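Local atomic coordinates of N5-Carboxyaminoimidazole ribonucleotide synthetase (Staphylococcus aureus subsp. aureus, PDB entry 3ORQ), a protein that catalyses the ATP-dependent conversion of 5-aminoimidazole ribonucleotide and bicarbonate to N5-carboxyaminoimidazole ribonucleotide, a ligase step of purine biosynthesis on an ATP-grasp fold. Residues A[217-222]-A[319-324]; A[221-226]-A[368-373]; A[328-331]-A[335-338]; A[46-51]-A[341-346]; A[196-201]-A[276-281]. All coordinates share one frame; numbering follows the deposited sequence.

Interaction 1: A[217-222]-A[319-324]; sequences HRNQIL and LGKDLD. With ADP (adenosine-5'-diphosphate), chain D.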
# COMPACT_ATOMS: atom_id res chain seq x y z
N HIS A 217 -0.66 10.52 24.14
CA HIS A 217 -1.82 11.32 23.75
C HIS A 217 -1.56 12.80 24.05
O HIS A 217 -0.75 13.14 24.93
CB HIS A 217 -3.09 10.87 24.48
CG HIS A 217 -3.54 9.48 24.13
ND1 HIS A 217 -2.96 8.35 24.67
CD2 HIS A 217 -4.54 9.05 23.32
CE1 HIS A 217 -3.56 7.28 24.18
NE2 HIS A 217 -4.53 7.68 23.37
N ARG A 218 -2.23 13.67 23.30
CA ARG A 218 -2.22 15.09 23.57
C ARG A 218 -3.64 15.61 23.48
O ARG A 218 -4.31 15.44 22.45
CB ARG A 218 -1.31 15.83 22.59
CG ARG A 218 0.10 16.06 23.13
CD ARG A 218 0.69 17.37 22.58
NE ARG A 218 2.03 17.61 23.13
CZ ARG A 218 3.02 18.26 22.51
NH1 ARG A 218 2.84 18.76 21.27
NH2 ARG A 218 4.19 18.41 23.13
N ASN A 219 -4.10 16.20 24.58
CA ASN A 219 -5.49 16.62 24.72
C ASN A 219 -6.41 15.42 24.49
O ASN A 219 -7.50 15.53 23.92
CB ASN A 219 -5.81 17.80 23.76
CG ASN A 219 -4.92 19.01 24.02
OD1 ASN A 219 -4.61 19.35 25.17
ND2 ASN A 219 -4.50 19.66 22.95
N GLN A 220 -5.94 14.27 24.96
CA GLN A 220 -6.71 13.03 24.97
C GLN A 220 -6.91 12.40 23.60
O GLN A 220 -7.63 11.42 23.45
CB GLN A 220 -8.02 13.19 25.77
CG GLN A 220 -7.78 13.39 27.29
CD GLN A 220 -7.33 14.82 27.65
OE1 GLN A 220 -7.98 15.82 27.29
NE2 GLN A 220 -6.19 14.93 28.35
N ILE A 221 -6.22 12.97 22.61
CA ILE A 221 -6.20 12.45 21.23
C ILE A 221 -4.85 11.81 20.97
O ILE A 221 -3.82 12.38 21.30
CB ILE A 221 -6.39 13.59 20.22
CG1 ILE A 221 -7.64 14.43 20.59
CG2 ILE A 221 -6.44 13.06 18.80
CD1 ILE A 221 -7.73 15.75 19.81
N LEU A 222 -4.84 10.63 20.34
CA LEU A 222 -3.58 9.98 20.01
C LEU A 222 -2.67 10.95 19.25
O LEU A 222 -3.11 11.60 18.34
CB LEU A 222 -3.79 8.68 19.21
CG LEU A 222 -2.48 7.98 18.79
CD1 LEU A 222 -1.60 7.61 20.03
CD2 LEU A 222 -2.76 6.75 17.93
N LEU A 319 -3.59 16.14 12.88
CA LEU A 319 -4.84 16.91 13.01
C LEU A 319 -4.85 18.10 12.07
O LEU A 319 -3.80 18.47 11.55
CB LEU A 319 -5.01 17.40 14.45
CG LEU A 319 -4.89 16.30 15.48
CD1 LEU A 319 -4.98 16.86 16.96
CD2 LEU A 319 -5.96 15.24 15.16
N GLY A 320 -6.01 18.70 11.83
CA GLY A 320 -6.09 19.91 10.99
C GLY A 320 -5.05 20.96 11.36
O GLY A 320 -4.44 21.58 10.49
N LYS A 321 -4.81 21.14 12.66
CA LYS A 321 -3.90 22.18 13.14
C LYS A 321 -2.46 21.80 12.87
O LYS A 321 -1.61 22.68 12.70
CB LYS A 321 -4.11 22.46 14.64
CG LYS A 321 -3.67 21.30 15.56
CD LYS A 321 -3.94 21.65 17.02
CE LYS A 321 -3.72 20.47 17.94
NZ LYS A 321 -3.49 20.89 19.35
N ASP A 322 -2.18 20.49 12.82
CA ASP A 322 -0.85 20.05 12.47
C ASP A 322 -0.54 20.38 10.99
O ASP A 322 0.57 20.82 10.67
CB ASP A 322 -0.68 18.56 12.77
CG ASP A 322 -0.97 18.24 14.22
OD1 ASP A 322 -0.49 19.00 15.07
OD2 ASP A 322 -1.68 17.23 14.51
N LEU A 323 -1.53 20.19 10.11
CA LEU A 323 -1.41 20.63 8.70
C LEU A 323 -1.16 22.13 8.61
O LEU A 323 -0.31 22.55 7.83
CB LEU A 323 -2.64 20.25 7.86
CG LEU A 323 -2.99 18.76 7.74
CD1 LEU A 323 -4.05 18.59 6.69
CD2 LEU A 323 -1.77 17.85 7.46
N ASP A 324 -1.89 22.92 9.41
CA ASP A 324 -1.69 24.39 9.39
C ASP A 324 -0.23 24.74 9.61
O ASP A 324 0.37 25.45 8.80
CB ASP A 324 -2.59 25.11 10.40
CG ASP A 324 -4.05 25.02 10.04
OD1 ASP A 324 -4.37 24.87 8.84
OD2 ASP A 324 -4.91 25.08 10.96
PB ADP D . -11.43 7.63 24.21
O1B ADP D . -12.25 6.38 24.11
O2B ADP D . -10.06 7.65 23.58
O3B ADP D . -12.24 8.85 23.88
PA ADP D . -10.26 6.86 26.69
O1A ADP D . -11.17 6.28 27.74
O2A ADP D . -9.47 5.91 25.82
O3A ADP D . -11.13 7.87 25.77
O5' ADP D . -9.22 7.89 27.34
C5' ADP D . -8.44 8.77 26.54
C4' ADP D . -7.19 9.14 27.31
O4' ADP D . -7.53 9.78 28.57
C3' ADP D . -6.32 7.94 27.67
O3' ADP D . -5.39 7.57 26.65
C2' ADP D . -5.61 8.42 28.93
O2' ADP D . -4.40 9.06 28.60
C1' ADP D . -6.59 9.39 29.58
N9 ADP D . -7.29 8.58 30.59
C8 ADP D . -8.47 7.95 30.41
N7 ADP D . -8.85 7.25 31.50
C5 ADP D . -7.87 7.45 32.42
C6 ADP D . -7.65 7.01 33.82
N6 ADP D . -8.56 6.20 34.42
N1 ADP D . -6.51 7.43 34.43
C2 ADP D . -5.60 8.23 33.81
N3 ADP D . -5.74 8.67 32.54
C4 ADP D . -6.84 8.31 31.82
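One face of the H217 imidazole is turned to the ribose of ADP, whose O3' lies 3.1 Å from H217 CE1, displaced toward the rim of the ring. H217 ND1 also makes a weak hydrogen bond to E194, itself a partner of ADP. Nearby, Q220 CG packs 3.8 Å from ADP O4'. Both residues sit on the hairpin formed by strands 207-218 and 221-227, closed by a type I' turn from R218 to I221. From the same hairpin I221 reaches out to L319, CD1 to CD1, tip to tip at 4.1 Å; chi1 of -51° swings I221 CG1, and CD1 beyond it, toward L319. L319 is the N-cap residue of helix 320-326, and its N is held by D322 OD2 at 2.7 Å. Alongside, N219 ND2 comes 3.9 Å from K321 NZ. With no hydrogen bond crossing between the two segments, the nucleotide-binding hairpin meets this helix start through a thin apolar contact and little else.

Interaction 2: A[221-226]-A[368-373]; sequences ILFKTI and DMYAKF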
# COMPACT_ATOMS: atom_id res chain seq x y z
N ILE A 221 -6.22 12.97 22.61
CA ILE A 221 -6.20 12.45 21.23
C ILE A 221 -4.85 11.81 20.97
O ILE A 221 -3.82 12.38 21.30
CB ILE A 221 -6.39 13.59 20.22
CG1 ILE A 221 -7.64 14.43 20.59
CG2 ILE A 221 -6.44 13.06 18.80
CD1 ILE A 221 -7.73 15.75 19.81
N LEU A 222 -4.84 10.63 20.34
CA LEU A 222 -3.58 9.98 20.01
C LEU A 222 -2.67 10.95 19.25
O LEU A 222 -3.11 11.60 18.34
CB LEU A 222 -3.79 8.68 19.21
CG LEU A 222 -2.48 7.98 18.79
CD1 LEU A 222 -1.60 7.61 20.03
CD2 LEU A 222 -2.76 6.75 17.93
N PHE A 223 -1.42 11.05 19.67
CA PHE A 223 -0.49 12.04 19.16
C PHE A 223 0.69 11.34 18.53
O PHE A 223 1.09 11.68 17.42
CB PHE A 223 0.00 12.86 20.33
CG PHE A 223 1.10 13.83 20.04
CD1 PHE A 223 0.95 14.82 19.07
CD2 PHE A 223 2.24 13.84 20.86
CE1 PHE A 223 1.95 15.77 18.86
CE2 PHE A 223 3.25 14.80 20.67
CZ PHE A 223 3.11 15.76 19.67
N LYS A 224 1.24 10.36 19.25
CA LYS A 224 2.50 9.72 18.87
C LYS A 224 2.46 8.25 19.24
O LYS A 224 2.08 7.92 20.34
CB LYS A 224 3.69 10.38 19.56
CG LYS A 224 5.04 9.69 19.29
CD LYS A 224 6.19 10.56 19.68
CE LYS A 224 5.95 11.18 21.09
NZ LYS A 224 6.11 10.18 22.22
N THR A 225 2.85 7.38 18.31
CA THR A 225 3.02 5.94 18.57
C THR A 225 4.43 5.56 18.23
O THR A 225 4.91 5.90 17.14
CB THR A 225 2.03 5.11 17.72
OG1 THR A 225 0.69 5.47 18.11
CG2 THR A 225 2.28 3.58 17.86
N ILE A 226 5.09 4.88 19.17
CA ILE A 226 6.47 4.42 18.96
C ILE A 226 6.53 2.92 19.01
O ILE A 226 5.95 2.31 19.90
CB ILE A 226 7.42 4.94 20.06
CG1 ILE A 226 7.56 6.45 19.93
CG2 ILE A 226 8.77 4.17 20.01
CD1 ILE A 226 8.54 7.06 20.90
N ASP A 368 13.16 14.88 17.71
CA ASP A 368 12.96 15.58 16.45
C ASP A 368 11.51 16.01 16.26
O ASP A 368 11.25 17.15 15.89
CB ASP A 368 13.39 14.72 15.25
CG ASP A 368 14.89 14.43 15.22
OD1 ASP A 368 15.62 15.01 16.06
OD2 ASP A 368 15.33 13.62 14.35
N MSE A 369 10.60 15.07 16.52
CA MSE A 369 9.16 15.28 16.40
C MSE A 369 8.60 16.22 17.48
O MSE A 369 7.68 17.00 17.21
CB MSE A 369 8.41 13.92 16.45
CG MSE A 369 8.68 12.92 15.29
SE MSE A 369 8.34 13.80 13.60
CE MSE A 369 10.15 14.18 13.03
N TYR A 370 9.10 16.15 18.70
CA TYR A 370 8.63 17.06 19.75
C TYR A 370 8.88 18.51 19.33
O TYR A 370 7.99 19.35 19.41
CB TYR A 370 9.34 16.81 21.07
CG TYR A 370 8.75 15.71 21.91
CD1 TYR A 370 7.37 15.57 22.03
CD2 TYR A 370 9.58 14.84 22.61
CE1 TYR A 370 6.82 14.56 22.81
CE2 TYR A 370 9.04 13.82 23.40
CZ TYR A 370 7.66 13.70 23.50
OH TYR A 370 7.13 12.71 24.28
N ALA A 371 10.09 18.76 18.84
CA ALA A 371 10.46 20.07 18.35
C ALA A 371 9.62 20.46 17.13
O ALA A 371 9.25 21.61 16.97
CB ALA A 371 11.94 20.09 18.02
N LYS A 372 9.29 19.49 16.29
CA LYS A 372 8.55 19.81 15.08
C LYS A 372 7.08 20.17 15.35
O LYS A 372 6.56 21.08 14.74
CB LYS A 372 8.68 18.70 14.03
CG LYS A 372 8.76 19.23 12.64
CD LYS A 372 10.18 19.62 12.25
CE LYS A 372 10.12 20.66 11.13
NZ LYS A 372 11.45 21.09 10.58
N PHE A 373 6.44 19.47 16.29
CA PHE A 373 5.02 19.70 16.58
C PHE A 373 4.78 20.79 17.62
O PHE A 373 3.64 21.00 18.02
CB PHE A 373 4.29 18.40 16.97
CG PHE A 373 3.98 17.51 15.78
CD1 PHE A 373 5.00 16.86 15.07
CD2 PHE A 373 2.66 17.30 15.36
CE1 PHE A 373 4.71 16.03 13.98
CE2 PHE A 373 2.39 16.46 14.23
CZ PHE A 373 3.42 15.85 13.55
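Two consecutive residues of one strand, F223 and K224, both deliver their side-chain ends to the end of helix 362-372 or just past it. F223 turns an edge to the face of F373 in an offset edge-to-face pair, the planes at 88° and the centroids 5.8 Å apart. The atoms doing the touching are F223 CE1, 3.9 Å from F373 CD2, and F223 CZ, 4.0 Å from F373 CB. On another part of the F223 rim, near the ring plane, Y370 CE1 approaches CE2 at 4.2 Å. A classic beta bulge explains the doubling: F223 and K224 both lie across from E216 on strand 207-218, so the usual up-and-down order of strand 221-227 is interrupted where helix 362-372 ends against the sheet. K224 leaves its backbone extended and then folds at its far end (chi3 47°, chi4 73°), crossing Y370 at about a right angle and laying CE 3.9 Å from Y370 CZ. Its NZ comes 3.4 Å from Y370 OH, but the stronger partners are acidic: K224 NZ forms salt bridges with E216 and E366, while Y370 OH is hydrogen-bonded to the same E216 oxygen, OE1. Two groups thus grip one carboxylate oxygen, which would be expected to keep E216 ionised. M316, on strand 313-319, touches F223, K224, F373 and the selenomethionine M369.

Interaction 3: A[328-331]-A[335-338]; sequences NEFN and EWHL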
# COMPACT_ATOMS: atom_id res chain seq x y z
N ASN A 328 3.70 23.03 4.68
CA ASN A 328 4.62 23.64 3.72
C ASN A 328 6.03 23.05 3.81
O ASN A 328 6.84 23.25 2.92
CB ASN A 328 4.60 25.17 3.81
CG ASN A 328 3.34 25.73 3.22
OD1 ASN A 328 2.97 25.39 2.10
ND2 ASN A 328 2.64 26.54 3.98
N GLU A 329 6.25 22.27 4.88
CA GLU A 329 7.47 21.52 5.07
C GLU A 329 7.41 20.11 4.46
O GLU A 329 8.43 19.45 4.38
CB GLU A 329 7.72 21.34 6.56
CG GLU A 329 7.76 22.60 7.34
CD GLU A 329 8.84 22.52 8.39
OE1 GLU A 329 9.66 21.57 8.32
OE2 GLU A 329 8.87 23.42 9.25
N PHE A 330 6.22 19.64 4.08
CA PHE A 330 6.06 18.24 3.69
C PHE A 330 6.99 17.84 2.57
O PHE A 330 7.55 16.76 2.57
CB PHE A 330 4.60 17.90 3.32
CG PHE A 330 3.68 17.79 4.52
CD1 PHE A 330 4.20 17.69 5.81
CD2 PHE A 330 2.29 17.79 4.35
CE1 PHE A 330 3.37 17.59 6.93
CE2 PHE A 330 1.43 17.69 5.46
CZ PHE A 330 1.99 17.58 6.75
N ASN A 331 7.18 18.76 1.63
CA ASN A 331 7.77 18.41 0.36
C ASN A 331 9.26 18.17 0.48
O ASN A 331 9.86 17.57 -0.42
CB ASN A 331 7.43 19.48 -0.70
CG ASN A 331 8.62 20.22 -1.19
OD1 ASN A 331 9.11 19.95 -2.30
ND2 ASN A 331 9.11 21.15 -0.38
N GLU A 335 11.09 11.33 4.16
CA GLU A 335 11.23 10.37 5.28
C GLU A 335 10.04 10.44 6.23
O GLU A 335 10.00 9.68 7.19
CB GLU A 335 12.59 10.52 6.03
CG GLU A 335 12.73 11.81 6.85
CD GLU A 335 13.20 13.04 6.05
OE1 GLU A 335 13.02 13.10 4.83
OE2 GLU A 335 13.75 13.97 6.66
N TRP A 336 9.08 11.33 5.97
CA TRP A 336 7.87 11.36 6.77
C TRP A 336 6.77 10.37 6.29
O TRP A 336 5.81 10.12 7.02
CB TRP A 336 7.33 12.79 6.87
CG TRP A 336 8.21 13.69 7.75
CD1 TRP A 336 9.34 13.33 8.44
CD2 TRP A 336 7.98 15.07 8.06
NE1 TRP A 336 9.84 14.39 9.11
CE2 TRP A 336 9.03 15.48 8.91
CE3 TRP A 336 7.00 16.00 7.68
CZ2 TRP A 336 9.13 16.79 9.43
CZ3 TRP A 336 7.10 17.33 8.19
CH2 TRP A 336 8.17 17.71 9.06
N HIS A 337 6.92 9.81 5.10
CA HIS A 337 5.94 8.84 4.54
C HIS A 337 4.53 9.33 4.86
O HIS A 337 3.83 8.77 5.73
CB HIS A 337 6.14 7.41 5.06
CG HIS A 337 7.44 6.76 4.64
ND1 HIS A 337 8.55 6.71 5.45
CD2 HIS A 337 7.79 6.15 3.49
CE1 HIS A 337 9.54 6.10 4.82
NE2 HIS A 337 9.09 5.73 3.63
N LEU A 338 4.13 10.39 4.17
CA LEU A 338 2.91 11.06 4.52
C LEU A 338 1.70 10.35 3.98
O LEU A 338 1.69 9.94 2.81
CB LEU A 338 2.96 12.48 3.98
CG LEU A 338 3.88 13.32 4.84
CD1 LEU A 338 4.76 14.35 3.98
CD2 LEU A 338 3.01 13.98 5.90
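The long loop between helix 320-326 and strand 338-340, in the C-terminal domain, folds back on itself by packing F330 against W336 and L338. L338 covers one face of the F330 ring: its CD2 stands 3.7 Å from the ring centroid and only 9° off the normal, a well-centred CH-pi contact. The other methyl, L338 CD1, drops beside the root of the ring, 3.6 Å from F330 CB. W336 comes in differently, rim to rim. F330 CD1 lies in the indole plane, 3.8 Å from W336 CE3, and the two side chains cross at about a right angle. Chi1 of -75° places the F330 ring beside its backbone N, where it can take both neighbours. Further along the indole, E329 OE1 passes 4.2 Å from W336 CH2; that oxygen is salt-bridged to K372 of helix 362-372, whose chain also touches the tryptophan. M355 packs against F330, W336 and L338, and F11 of the second subunit packs on F330. No hydrogen bond joins the two segments, so the fold-back rests on dispersion and CH-pi contact, and the E329 carboxylate at its margin finds its counter-ion in K372.

Interaction 4: A[46-51]-A[341-346]; sequences DCPCRY and YGKSER. With POP (pyrophosphate 2-), chain E.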
# COMPACT_ATOMS: atom_id res chain seq x y z
N ASP A 46 -18.52 12.71 0.65
CA ASP A 46 -17.10 13.11 0.67
C ASP A 46 -16.24 12.14 1.48
O ASP A 46 -15.07 12.39 1.70
CB ASP A 46 -16.93 14.54 1.23
CG ASP A 46 -17.65 15.61 0.37
OD1 ASP A 46 -17.50 15.59 -0.89
OD2 ASP A 46 -18.37 16.46 0.97
N CYS A 47 -16.81 11.02 1.91
CA CYS A 47 -16.03 10.07 2.68
C CYS A 47 -14.76 9.69 1.91
O CYS A 47 -14.83 9.42 0.72
CB CYS A 47 -16.83 8.83 3.06
SG CYS A 47 -17.26 7.68 1.71
N PRO A 48 -13.61 9.63 2.62
CA PRO A 48 -12.29 9.26 2.10
C PRO A 48 -12.25 7.93 1.32
O PRO A 48 -11.37 7.75 0.49
CB PRO A 48 -11.43 9.13 3.36
CG PRO A 48 -12.17 9.94 4.45
CD PRO A 48 -13.63 9.90 4.07
N CYS A 49 -13.16 7.00 1.60
CA CYS A 49 -13.06 5.64 1.01
C CYS A 49 -13.79 5.59 -0.34
O CYS A 49 -13.68 4.62 -1.08
CB CYS A 49 -13.67 4.61 1.99
SG CYS A 49 -13.52 2.83 1.53
N ARG A 50 -14.50 6.65 -0.68
CA ARG A 50 -15.44 6.60 -1.80
C ARG A 50 -14.81 6.24 -3.12
O ARG A 50 -15.40 5.50 -3.91
CB ARG A 50 -16.21 7.91 -1.94
CG ARG A 50 -17.03 7.93 -3.21
CD ARG A 50 -18.01 9.07 -3.24
NE ARG A 50 -18.84 8.99 -4.43
CZ ARG A 50 -19.63 9.98 -4.85
NH1 ARG A 50 -19.71 11.13 -4.17
NH2 ARG A 50 -20.32 9.83 -5.96
N TYR A 51 -13.61 6.74 -3.37
CA TYR A 51 -12.93 6.44 -4.65
C TYR A 51 -11.86 5.35 -4.63
O TYR A 51 -11.04 5.28 -5.53
CB TYR A 51 -12.39 7.75 -5.25
CG TYR A 51 -13.51 8.74 -5.44
CD1 TYR A 51 -14.35 8.67 -6.54
CD2 TYR A 51 -13.76 9.70 -4.48
CE1 TYR A 51 -15.41 9.59 -6.72
CE2 TYR A 51 -14.79 10.64 -4.63
CZ TYR A 51 -15.60 10.57 -5.76
OH TYR A 51 -16.63 11.46 -5.87
N TYR A 341 -5.58 11.76 4.18
CA TYR A 341 -6.77 10.95 3.98
C TYR A 341 -7.63 11.44 2.86
O TYR A 341 -8.26 10.62 2.18
CB TYR A 341 -7.58 10.81 5.27
CG TYR A 341 -6.75 10.20 6.36
CD1 TYR A 341 -5.77 9.25 6.07
CD2 TYR A 341 -6.94 10.58 7.70
CE1 TYR A 341 -4.98 8.66 7.11
CE2 TYR A 341 -6.15 10.01 8.76
CZ TYR A 341 -5.21 9.06 8.47
OH TYR A 341 -4.45 8.52 9.51
N GLY A 342 -7.61 12.75 2.62
CA GLY A 342 -8.40 13.33 1.53
C GLY A 342 -9.74 13.93 2.00
O GLY A 342 -10.63 14.18 1.17
N LYS A 343 -9.90 14.16 3.31
CA LYS A 343 -11.12 14.77 3.82
C LYS A 343 -11.23 16.24 3.32
O LYS A 343 -10.23 16.99 3.31
CB LYS A 343 -11.12 14.71 5.31
CG LYS A 343 -10.94 13.32 5.85
CD LYS A 343 -10.94 13.26 7.35
CE LYS A 343 -10.85 11.81 7.77
NZ LYS A 343 -10.99 11.63 9.23
N SER A 344 -12.40 16.66 2.86
CA SER A 344 -12.48 18.02 2.25
C SER A 344 -12.60 19.18 3.24
O SER A 344 -12.25 20.28 2.91
CB SER A 344 -13.58 18.13 1.18
OG SER A 344 -14.83 17.84 1.74
N GLU A 345 -13.06 18.92 4.46
CA GLU A 345 -13.21 19.98 5.45
C GLU A 345 -12.19 19.91 6.57
O GLU A 345 -12.31 19.07 7.49
CB GLU A 345 -14.63 19.98 6.04
CG GLU A 345 -15.01 21.35 6.61
CD GLU A 345 -16.31 21.35 7.44
OE1 GLU A 345 -16.85 20.26 7.72
OE2 GLU A 345 -16.78 22.46 7.83
N ARG A 346 -11.19 20.78 6.51
CA ARG A 346 -10.19 20.82 7.58
C ARG A 346 -10.71 21.45 8.90
O ARG A 346 -11.22 22.57 8.90
CB ARG A 346 -8.93 21.55 7.10
CG ARG A 346 -7.83 21.56 8.17
CD ARG A 346 -6.58 22.29 7.75
NE ARG A 346 -6.04 21.81 6.51
CZ ARG A 346 -4.95 22.31 5.92
NH1 ARG A 346 -4.24 23.29 6.48
NH2 ARG A 346 -4.57 21.79 4.76
P1 POP E . -15.04 13.83 13.24
O1 POP E . -16.39 13.86 13.92
O2 POP E . -14.52 15.22 12.91
O3 POP E . -14.02 13.12 14.11
O POP E . -15.35 13.01 11.89
P2 POP E . -14.24 12.11 11.16
O4 POP E . -14.11 10.80 11.91
O5 POP E . -12.95 12.87 11.11
O6 POP E . -14.72 11.87 9.75
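P48 touches most here: its CG rests on the aliphatic chain of K343, 3.9 Å from K343 CG, and its CB lies 3.7 Å from Y341 O. D46 CG and S344 OG approach to 3.8 Å at the edge of the contact without a hydrogen bond. K343 is extended beyond CG, which carries NZ out to the bound pyrophosphate, where it hydrogen-bonds O5 at 3.0 Å. Q22 OE1 and K351 O also take hydrogen bonds from that ammonium, fixing where it points, and R350 NE also hydrogen-bonds the pyrophosphate. Farther out, the backbone O of Y341 accepts from K25 NZ and its side-chain OH is bonded to H354. On the facing side a type I beta turn from C47 to R50, closed by R50 N to C47 O at 3.1 Å, presents P48, while C49 is hydrogen-bonded through its backbone to G20. The loop after strand 37-42 of the Rossmann-like preATP-grasp domain thus abuts the C-terminal domain beside a pyrophosphate pocket made by K343, R350 and Y157.

Interaction 5: A[196-201]-A[276-281]; sequences SLTVTR and HNSGHY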
# COMPACT_ATOMS: atom_id res chain seq x y z
N SER A 196 -0.54 -0.32 23.51
CA SER A 196 -1.64 -1.07 22.90
C SER A 196 -1.09 -2.25 22.14
O SER A 196 0.09 -2.29 21.78
CB SER A 196 -2.48 -0.18 21.98
OG SER A 196 -1.78 0.16 20.79
N LEU A 197 -1.95 -3.22 21.91
CA LEU A 197 -1.59 -4.46 21.27
C LEU A 197 -2.63 -4.68 20.17
O LEU A 197 -3.83 -4.81 20.42
CB LEU A 197 -1.64 -5.61 22.27
CG LEU A 197 -1.03 -6.92 21.80
CD1 LEU A 197 0.45 -6.78 21.49
CD2 LEU A 197 -1.26 -7.99 22.85
N THR A 198 -2.18 -4.64 18.93
CA THR A 198 -3.06 -4.89 17.79
C THR A 198 -3.00 -6.39 17.44
O THR A 198 -1.93 -6.99 17.47
CB THR A 198 -2.68 -3.97 16.67
OG1 THR A 198 -2.98 -2.62 17.08
CG2 THR A 198 -3.46 -4.35 15.37
N VAL A 199 -4.15 -7.00 17.16
CA VAL A 199 -4.28 -8.44 17.06
C VAL A 199 -5.16 -8.79 15.88
O VAL A 199 -6.05 -8.01 15.50
CB VAL A 199 -4.95 -9.06 18.36
CG1 VAL A 199 -5.03 -10.58 18.29
CG2 VAL A 199 -4.27 -8.62 19.64
N THR A 200 -4.94 -9.96 15.28
CA THR A 200 -5.86 -10.39 14.24
C THR A 200 -6.25 -11.82 14.50
O THR A 200 -5.40 -12.67 14.76
CB THR A 200 -5.26 -10.28 12.79
OG1 THR A 200 -4.81 -8.94 12.53
CG2 THR A 200 -6.37 -10.63 11.76
N ARG A 201 -7.53 -12.10 14.40
CA ARG A 201 -8.02 -13.46 14.64
C ARG A 201 -8.73 -13.90 13.40
O ARG A 201 -9.47 -13.12 12.80
CB ARG A 201 -9.00 -13.48 15.82
CG ARG A 201 -8.47 -14.28 17.00
CD ARG A 201 -9.57 -14.50 18.04
NE ARG A 201 -9.88 -15.91 18.14
CZ ARG A 201 -11.01 -16.49 17.79
NH1 ARG A 201 -12.04 -15.78 17.32
NH2 ARG A 201 -11.11 -17.81 17.92
N HIS A 276 -6.91 0.14 14.36
CA HIS A 276 -6.91 1.24 15.33
C HIS A 276 -5.81 2.20 14.95
O HIS A 276 -4.79 1.78 14.39
CB HIS A 276 -6.70 0.64 16.74
CG HIS A 276 -6.64 1.63 17.86
ND1 HIS A 276 -5.45 2.19 18.30
CD2 HIS A 276 -7.61 2.10 18.69
CE1 HIS A 276 -5.70 2.99 19.33
NE2 HIS A 276 -7.00 2.95 19.59
N ASN A 277 -6.01 3.48 15.27
CA ASN A 277 -5.06 4.55 14.94
C ASN A 277 -3.61 4.18 15.33
O ASN A 277 -2.63 4.56 14.64
CB ASN A 277 -5.46 5.82 15.68
CG ASN A 277 -4.88 7.08 15.07
OD1 ASN A 277 -3.97 7.06 14.21
ND2 ASN A 277 -5.44 8.21 15.48
N SER A 278 -3.46 3.43 16.43
CA SER A 278 -2.10 3.14 16.89
C SER A 278 -1.43 2.04 16.06
O SER A 278 -0.28 1.63 16.34
CB SER A 278 -2.09 2.75 18.39
OG SER A 278 -2.88 1.58 18.63
N GLY A 279 -2.14 1.54 15.05
CA GLY A 279 -1.59 0.46 14.21
C GLY A 279 -1.16 0.90 12.84
O GLY A 279 -0.69 0.07 12.03
N HIS A 280 -1.35 2.18 12.53
CA HIS A 280 -1.10 2.66 11.16
C HIS A 280 0.34 2.48 10.71
O HIS A 280 0.58 2.21 9.51
CB HIS A 280 -1.58 4.07 10.91
CG HIS A 280 -3.06 4.23 11.06
ND1 HIS A 280 -3.92 3.16 11.06
CD2 HIS A 280 -3.82 5.32 11.29
CE1 HIS A 280 -5.16 3.58 11.26
NE2 HIS A 280 -5.13 4.89 11.39
N TYR A 281 1.28 2.53 11.69
CA TYR A 281 2.71 2.46 11.41
C TYR A 281 3.03 1.15 10.65
O TYR A 281 4.03 1.06 9.89
CB TYR A 281 3.53 2.55 12.70
CG TYR A 281 3.42 1.24 13.44
CD1 TYR A 281 2.31 0.98 14.24
CD2 TYR A 281 4.33 0.22 13.22
CE1 TYR A 281 2.14 -0.23 14.84
CE2 TYR A 281 4.18 -1.02 13.86
CZ TYR A 281 3.07 -1.24 14.66
OH TYR A 281 2.87 -2.45 15.30
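Each of two serines, S196 (chi1 71°) and S278 (chi1 60°), holds its OG between its own backbone N and carbonyl carbon, and in these rotamers the hydroxyls meet at 2.8 Å, OG to OG. Either could donate. S278 OG has a second hydrogen bond within its own loop, to H276 ND1 at 2.7 Å. That same ND1 receives the backbone N-H of S278 at 3.0 Å in a fairly straight bond, although the donor lies 38° out of the imidazole plane. A backbone bond from G279 N to H276 O, 2.7 Å, tightens the 3-10 turn. Next to the serine pair, T198 OG1 stands 4.4 Å from G279 CA and is hydrogen-bonded to T255. H276 NE2 in turn bonds to E257, a ligand of the magnesium ion, so a polar chain leads from S196 through S278 and H276 to the metal site. S196 and T198 belong to strand 191-201, flanked in the large antiparallel sheet by strands 252-261 and 207-218; the loop of 276-281, between strand 266-272 and helix 282-285, lies against this sheet, with S278 also touching L222 and T225 of strand 221-227.

Interactions 2 and 5 are buried, interactions 1 and 3 partly so, and interaction 4 lies at the surface. Strand 221-227 serves both 1 and 2, which share I221 and L222, and its L222 also packs on the loop of interaction 5. Chemistry follows place: hydroxyls and imidazole near the metal in 5, rings with ionic pairs in 2, rings and methyls in 3, sparse van der Waals touches beside bound ligands in 1 and 4, K343 of 4 binding its anion directly. Salt bridges tie the contacts together, K372 to E329 between 2 and 3, and R346 to D324 between 4 and 1. Interactions 3 and 4, and L323 of interaction 1, touch the second subunit.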